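Local coordinates for DUF5624 domain-containing protein (Legionella pneumophila subsp. pneumophila, PDB 4JX2), which is of unknown function but is made with a signal peptide and is probably secreted, and combines helices and beta-strands in a new way, at the interface of chains A and B. Numbering follows the deposited sequence. Chains: chain A/B, hypothetical protein.

Contact 1: the interface of chains A and B. Residues chain A 28, 30-31; chain B 106, 112, 162, 166.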
ATOM      1  N   TYR A  28      13.142  11.885  33.476  1.00 90.70           N
ATOM      2  CA  TYR A  28      13.292  12.954  32.476  1.00 85.37           C
ATOM      3  C   TYR A  28      11.957  13.512  32.037  1.00 81.64           C
ATOM      4  O   TYR A  28      10.997  12.774  31.828  1.00 79.90           O
ATOM      5  CB  TYR A  28      14.086  12.492  31.225  1.00 85.43           C
ATOM      6  CG  TYR A  28      14.246  13.562  30.163  1.00 82.69           C
ATOM      7  CD1 TYR A  28      15.081  14.657  30.368  1.00 85.72           C
ATOM      8  CD2 TYR A  28      13.521  13.512  28.978  1.00 79.04           C
ATOM      9  CE1 TYR A  28      15.210  15.661  29.409  1.00 83.49           C
ATOM     10  CE2 TYR A  28      13.647  14.506  28.007  1.00 76.65           C
ATOM     11  CZ  TYR A  28      14.494  15.581  28.228  1.00 83.91           C
ATOM     12  OH  TYR A  28      14.628  16.580  27.296  1.00 81.83           O
ATOM     13  N   THR A  30      10.612  16.548  29.223  1.00 58.63           N
ATOM     14  CA  THR A  30      10.896  17.513  28.166  1.00 55.43           C
ATOM     15  C   THR A  30      10.620  18.935  28.706  1.00 58.46           C
ATOM     16  O   THR A  30       9.497  19.186  29.179  1.00 56.73           O
ATOM     17  CB  THR A  30      10.044  17.212  26.916  1.00 59.56           C
ATOM     18  OG1 THR A  30      10.556  16.057  26.251  1.00 61.68           O
ATOM     19  CG2 THR A  30       9.995  18.377  25.934  1.00 53.25           C
ATOM     20  N   PRO A  31      11.634  19.851  28.653  1.00 54.39           N
ATOM     21  CA  PRO A  31      11.409  21.241  29.105  1.00 52.28           C
ATOM     22  C   PRO A  31      10.189  21.879  28.437  1.00 53.18           C
ATOM     23  O   PRO A  31       9.952  21.675  27.244  1.00 50.86           O
ATOM     24  CB  PRO A  31      12.696  21.961  28.696  1.00 54.88           C
ATOM     25  CG  PRO A  31      13.726  20.878  28.633  1.00 62.50           C
ATOM     26  CD  PRO A  31      13.006  19.672  28.122  1.00 57.06           C
TER
ATOM     27  N   PRO B 106       8.814   9.672  25.616  1.00 69.01           N
ATOM     28  CA  PRO B 106       8.851  11.049  26.137  1.00 68.16           C
ATOM     29  C   PRO B 106      10.264  11.505  26.571  1.00 68.99           C
ATOM     30  O   PRO B 106      10.437  12.667  26.960  1.00 68.81           O
ATOM     31  CB  PRO B 106       7.895  10.984  27.334  1.00 70.87           C
ATOM     32  CG  PRO B 106       7.986   9.589  27.812  1.00 75.39           C
ATOM     33  CD  PRO B 106       8.336   8.720  26.646  1.00 70.32           C
ATOM     34  N   GLU B 112      11.805  17.876  21.262  1.00 36.57           N
ATOM     35  CA  GLU B 112      12.879  18.853  21.322  1.00 36.99           C
ATOM     36  C   GLU B 112      13.488  19.098  19.950  1.00 42.53           C
ATOM     37  O   GLU B 112      13.554  20.245  19.500  1.00 42.49           O
ATOM     38  CB  GLU B 112      13.967  18.395  22.308  1.00 38.93           C
ATOM     39  CG  GLU B 112      13.492  18.288  23.754  1.00 44.56           C
ATOM     40  CD  GLU B 112      12.907  16.960  24.194  1.00 60.87           C
ATOM     41  OE1 GLU B 112      12.324  16.233  23.356  1.00 54.60           O
ATOM     42  OE2 GLU B 112      13.011  16.657  25.402  1.00 62.24           O
ATOM     43  N   TRP B 162      19.271  19.393  29.500  1.00 57.72           N
ATOM     44  CA  TRP B 162      18.239  18.481  29.006  1.00 54.67           C
ATOM     45  C   TRP B 162      18.835  17.390  28.091  1.00 57.68           C
ATOM     46  O   TRP B 162      18.414  16.237  28.157  1.00 56.25           O
ATOM     47  CB  TRP B 162      17.126  19.277  28.280  1.00 51.93           C
ATOM     48  CG  TRP B 162      17.533  19.844  26.948  1.00 51.50           C
ATOM     49  CD1 TRP B 162      18.159  21.032  26.710  1.00 54.40           C
ATOM     50  CD2 TRP B 162      17.443  19.178  25.686  1.00 49.92           C
ATOM     51  NE1 TRP B 162      18.480  21.137  25.381  1.00 52.55           N
ATOM     52  CE2 TRP B 162      18.051  20.012  24.729  1.00 53.10           C
ATOM     53  CE3 TRP B 162      16.922  17.940  25.275  1.00 50.02           C
ATOM     54  CZ2 TRP B 162      18.113  19.667  23.380  1.00 51.57           C
ATOM     55  CZ3 TRP B 162      17.046  17.575  23.955  1.00 50.34           C
ATOM     56  CH2 TRP B 162      17.613  18.442  23.018  1.00 50.82           C
ATOM     57  N   VAL B 166      18.575  12.935  28.014  1.00 53.21           N
ATOM     58  CA  VAL B 166      17.836  12.241  26.958  1.00 51.23           C
ATOM     59  C   VAL B 166      18.424  10.824  26.760  1.00 57.35           C
ATOM     60  O   VAL B 166      19.649  10.638  26.837  1.00 58.02           O
ATOM     61  CB  VAL B 166      17.868  13.097  25.646  1.00 53.09           C
ATOM     62  CG1 VAL B 166      17.571  12.274  24.390  1.00 51.24           C
ATOM     63  CG2 VAL B 166      16.915  14.273  25.743  1.00 52.66           C
TER
HETATM   64  O   HOH W   1      11.838  13.745  24.442  1.00 42.56           O
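A:Tyr28 and A:Thr30, in the N-terminal loop of one subunit, converge on one carboxylate oxygen of B:Glu112, a residue at the start of helix 110-117 of the other. Hydrogen bonds form the polar centre of the patch. The phenol OH of A:Tyr28 donates to B:Glu112 OE2 at 2.5 Å, meeting that oxygen on its anti side but tilted out of the carboxylate plane, while the hydroxyl OG1 of A:Thr30 donates to the same OE2 at 2.7 Å from above the carboxylate plane, 48° out of it. The two donors approach from opposite faces, and OE2 is gripped between them. The planes of the tyrosine ring and the carboxylate are 15° apart, with OE2 at the edge of the ring and in its plane. Bending B:Glu112 at chi2 (89°) helps turn the carboxylate toward this pair of hydroxyls. Its other oxygen, OE1, takes part in a water bridge: water 1 lies 2.8 Å from OE1 and 3.2 Å from A:Thr30 OG1, with a weaker link to the carbonyl of B:Pro106.

Apolar contacts flank the polar centre. B:Val166 CG2 touches A:Tyr28 CZ at 3.7 Å, its side chain crossing the tyrosine obliquely. B:Trp162 runs alongside the tyrosine, pointing the same way, with its ring atom CE3 3.3 Å from A:Tyr28 OH, and its CB meets A:Pro31 CG at 3.8 Å, the two side chains lying roughly perpendicular. This loop-to-helix interface patch fastens the N-terminal segment of one subunit to its partner, probably helping to hold the two-fold pair together if that dimer is the biological form.

Contact 2: the interface of chains A and B. Residues chain A 209, 371, 374; chain B 337, 340-341, 343-345.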
ATOM      1  N   GLN A 209       1.671 -28.886 -16.043  1.00 33.49           N
ATOM      2  CA  GLN A 209       1.858 -27.896 -17.078  1.00 33.56           C
ATOM      3  C   GLN A 209       1.771 -28.530 -18.473  1.00 40.49           C
ATOM      4  O   GLN A 209       1.005 -28.062 -19.321  1.00 40.40           O
ATOM      5  CB  GLN A 209       3.207 -27.185 -16.896  1.00 34.94           C
ATOM      6  CG  GLN A 209       3.484 -26.243 -18.070  1.00 39.87           C
ATOM      7  CD  GLN A 209       4.638 -25.306 -17.952  1.00 43.61           C
ATOM      8  OE1 GLN A 209       4.487 -24.112 -18.189  1.00 37.24           O
ATOM      9  NE2 GLN A 209       5.813 -25.818 -17.633  1.00 33.59           N
HETATM   10  N   MSE A 371       1.434 -14.623 -19.656  1.00 29.96           N
HETATM   11  CA  MSE A 371       2.563 -13.972 -19.007  1.00 28.03           C
HETATM   12  C   MSE A 371       2.081 -13.133 -17.809  1.00 31.52           C
HETATM   13  O   MSE A 371       2.660 -13.205 -16.713  1.00 31.23           O
HETATM   14  CB  MSE A 371       3.318 -13.121 -20.011  1.00 29.60           C
HETATM   15  CG  MSE A 371       4.081 -13.940 -21.035  1.00 36.59           C
HETATM   16 SE   MSE A 371       5.200 -12.772 -22.115  0.75 44.20          SE
HETATM   17  CE  MSE A 371       4.158 -12.553 -23.539  1.00 41.71           C
ATOM     18  N   LYS A 374       0.828 -15.493 -14.899  1.00 30.17           N
ATOM     19  CA  LYS A 374       1.968 -16.015 -14.112  1.00 29.19           C
ATOM     20  C   LYS A 374       2.449 -14.939 -13.112  1.00 34.22           C
ATOM     21  O   LYS A 374       2.654 -15.227 -11.926  1.00 31.55           O
ATOM     22  CB  LYS A 374       3.106 -16.448 -15.052  1.00 29.85           C
ATOM     23  CG  LYS A 374       4.353 -16.997 -14.354  1.00 29.67           C
ATOM     24  CD  LYS A 374       5.513 -17.322 -15.328  1.00 23.12           C
ATOM     25  CE  LYS A 374       6.621 -18.029 -14.593  1.00 26.47           C
ATOM     26  NZ  LYS A 374       7.812 -18.268 -15.446  1.00 24.78           N
TER
ATOM     27  N   ASN B 337       6.055 -19.933 -10.226  1.00 39.73           N
ATOM     28  CA  ASN B 337       7.334 -20.117 -10.893  1.00 39.89           C
ATOM     29  C   ASN B 337       7.651 -21.572 -11.166  1.00 44.85           C
ATOM     30  O   ASN B 337       8.204 -21.851 -12.224  1.00 44.88           O
ATOM     31  CB  ASN B 337       8.460 -19.454 -10.129  1.00 40.28           C
ATOM     32  CG  ASN B 337       8.482 -17.973 -10.369  1.00 62.44           C
ATOM     33  OD1 ASN B 337       7.838 -17.203  -9.653  1.00 51.66           O
ATOM     34  ND2 ASN B 337       9.163 -17.546 -11.435  1.00 64.11           N
ATOM     35  N   PHE B 340       4.496 -22.592 -14.043  1.00 35.05           N
ATOM     36  CA  PHE B 340       4.437 -21.881 -15.309  1.00 33.20           C
ATOM     37  C   PHE B 340       5.820 -21.645 -15.949  1.00 36.80           C
ATOM     38  O   PHE B 340       6.052 -20.588 -16.545  1.00 36.97           O
ATOM     39  CB  PHE B 340       3.710 -20.549 -15.112  1.00 33.73           C
ATOM     40  CG  PHE B 340       2.210 -20.615 -14.935  1.00 34.84           C
ATOM     41  CD1 PHE B 340       1.408 -21.260 -15.879  1.00 37.38           C
ATOM     42  CD2 PHE B 340       1.585 -19.906 -13.910  1.00 34.44           C
ATOM     43  CE1 PHE B 340       0.021 -21.264 -15.752  1.00 38.27           C
ATOM     44  CE2 PHE B 340       0.200 -19.903 -13.789  1.00 36.93           C
ATOM     45  CZ  PHE B 340      -0.573 -20.565 -14.720  1.00 36.59           C
ATOM     46  N   THR B 341       6.697 -22.654 -15.926  1.00 31.79           N
ATOM     47  CA  THR B 341       8.046 -22.530 -16.497  1.00 31.56           C
ATOM     48  C   THR B 341       8.077 -22.270 -18.026  1.00 35.66           C
ATOM     49  O   THR B 341       9.087 -21.779 -18.521  1.00 36.19           O
ATOM     50  CB  THR B 341       8.885 -23.766 -16.184  1.00 31.35           C
ATOM     51  OG1 THR B 341       8.307 -24.914 -16.832  1.00 26.72           O
ATOM     52  CG2 THR B 341       9.092 -23.979 -14.660  1.00 22.62           C
ATOM     53  N   ILE B 343       6.029 -20.223 -19.646  1.00 31.57           N
ATOM     54  CA  ILE B 343       5.565 -18.847 -19.827  1.00 29.59           C
ATOM     55  C   ILE B 343       6.705 -17.915 -19.377  1.00 34.58           C
ATOM     56  O   ILE B 343       7.228 -18.060 -18.256  1.00 32.84           O
ATOM     57  CB  ILE B 343       4.259 -18.666 -19.011  1.00 31.31           C
ATOM     58  CG1 ILE B 343       3.126 -19.506 -19.632  1.00 32.43           C
ATOM     59  CG2 ILE B 343       3.865 -17.188 -18.851  1.00 29.77           C
ATOM     60  CD1 ILE B 343       1.892 -19.595 -18.778  1.00 41.03           C
ATOM     61  N   THR B 344       7.085 -16.961 -20.259  1.00 32.11           N
ATOM     62  CA  THR B 344       8.137 -15.965 -20.030  1.00 30.06           C
ATOM     63  C   THR B 344       7.803 -15.184 -18.790  1.00 35.05           C
ATOM     64  O   THR B 344       6.632 -14.836 -18.567  1.00 34.71           O
ATOM     65  CB  THR B 344       8.256 -15.078 -21.254  1.00 33.70           C
ATOM     66  OG1 THR B 344       8.573 -15.900 -22.386  1.00 36.74           O
ATOM     67  CG2 THR B 344       9.277 -13.962 -21.088  1.00 29.59           C
ATOM     68  N   SER B 345       8.813 -14.989 -17.931  1.00 32.17           N
ATOM     69  CA  SER B 345       8.639 -14.248 -16.688  1.00 30.29           C
ATOM     70  C   SER B 345       8.766 -12.759 -16.929  1.00 36.09           C
ATOM     71  O   SER B 345       9.682 -12.307 -17.624  1.00 37.06           O
ATOM     72  CB  SER B 345       9.653 -14.694 -15.642  1.00 29.64           C
ATOM     73  OG  SER B 345       9.275 -15.941 -15.101  1.00 33.03           O
TER
HETATM   74  O   HOH W   2       5.340 -13.730 -16.318  1.00 30.73           O
HETATM   75  O   HOH W   3       9.130 -20.300 -14.074  1.00 34.35           O
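A:Lys374, on helix 366-378, buries the most surface of the residues here (108 Å²) by running straight into a loop of chain B. Its CG is anti to the backbone N (chi1 179°) and the remaining torsions are extended, which carries the terminal amino nitrogen NZ away from its helix to a cluster of oxygens. NZ donates to the hydroxyl OG of B:Ser345 at 2.8 Å and to two main-chain carbonyls. B:Ile343 O is reached at 2.9 Å, nearly in line with its C=O bond (167°), whereas B:Phe340 O, at 3.1 Å, is approached from above its carbonyl plane. Water 3 extends this shell, joining NZ to the carbonyl of B:Asn337. The aliphatic stem is packed too: CG meets B:Phe340 CB at 3.7 Å as the two side chains slide past each other in opposite directions.

One helical turn earlier, selenomethionine A:Met371 presents its backbone and side chain. Its CA contacts B:Ile343 CG2 at 3.5 Å, and its selenium lies 3.9 Å from B:Thr344 CB, beside a side chain pointing the same way. Water 2 joins the carbonyls of A:Met371 and B:Thr344.

A:Gln209, on helix 205-213, adds a separate bond: NE2 donates to B:Thr341 OG1 at 2.8 Å, with the acceptor close to the amide plane. Together these contacts form a helix-to-loop interface patch that holds the segment following helix 315-339 against the other subunit, and may support a dimer, if the two-fold pair of the deposited assembly is the biological form.

Contact 1 and contact 2 have C-alpha centres about 57 Å apart and share no residue or secondary-structure element. Chain A offers its N-terminal loop at contact 1 and helices 205-213 and 366-378 at contact 2; chain B answers with helices 110-117 and 162-165 and nearby loops at the first, and with the end of helix 315-339 and the loop after it at the second. Two-fold symmetry gives each a twin with the chains exchanged. Such widely spaced attachments suggest an extended interface that could restrain relative rotation of the subunits, although the structure alone does not establish the oligomer in solution.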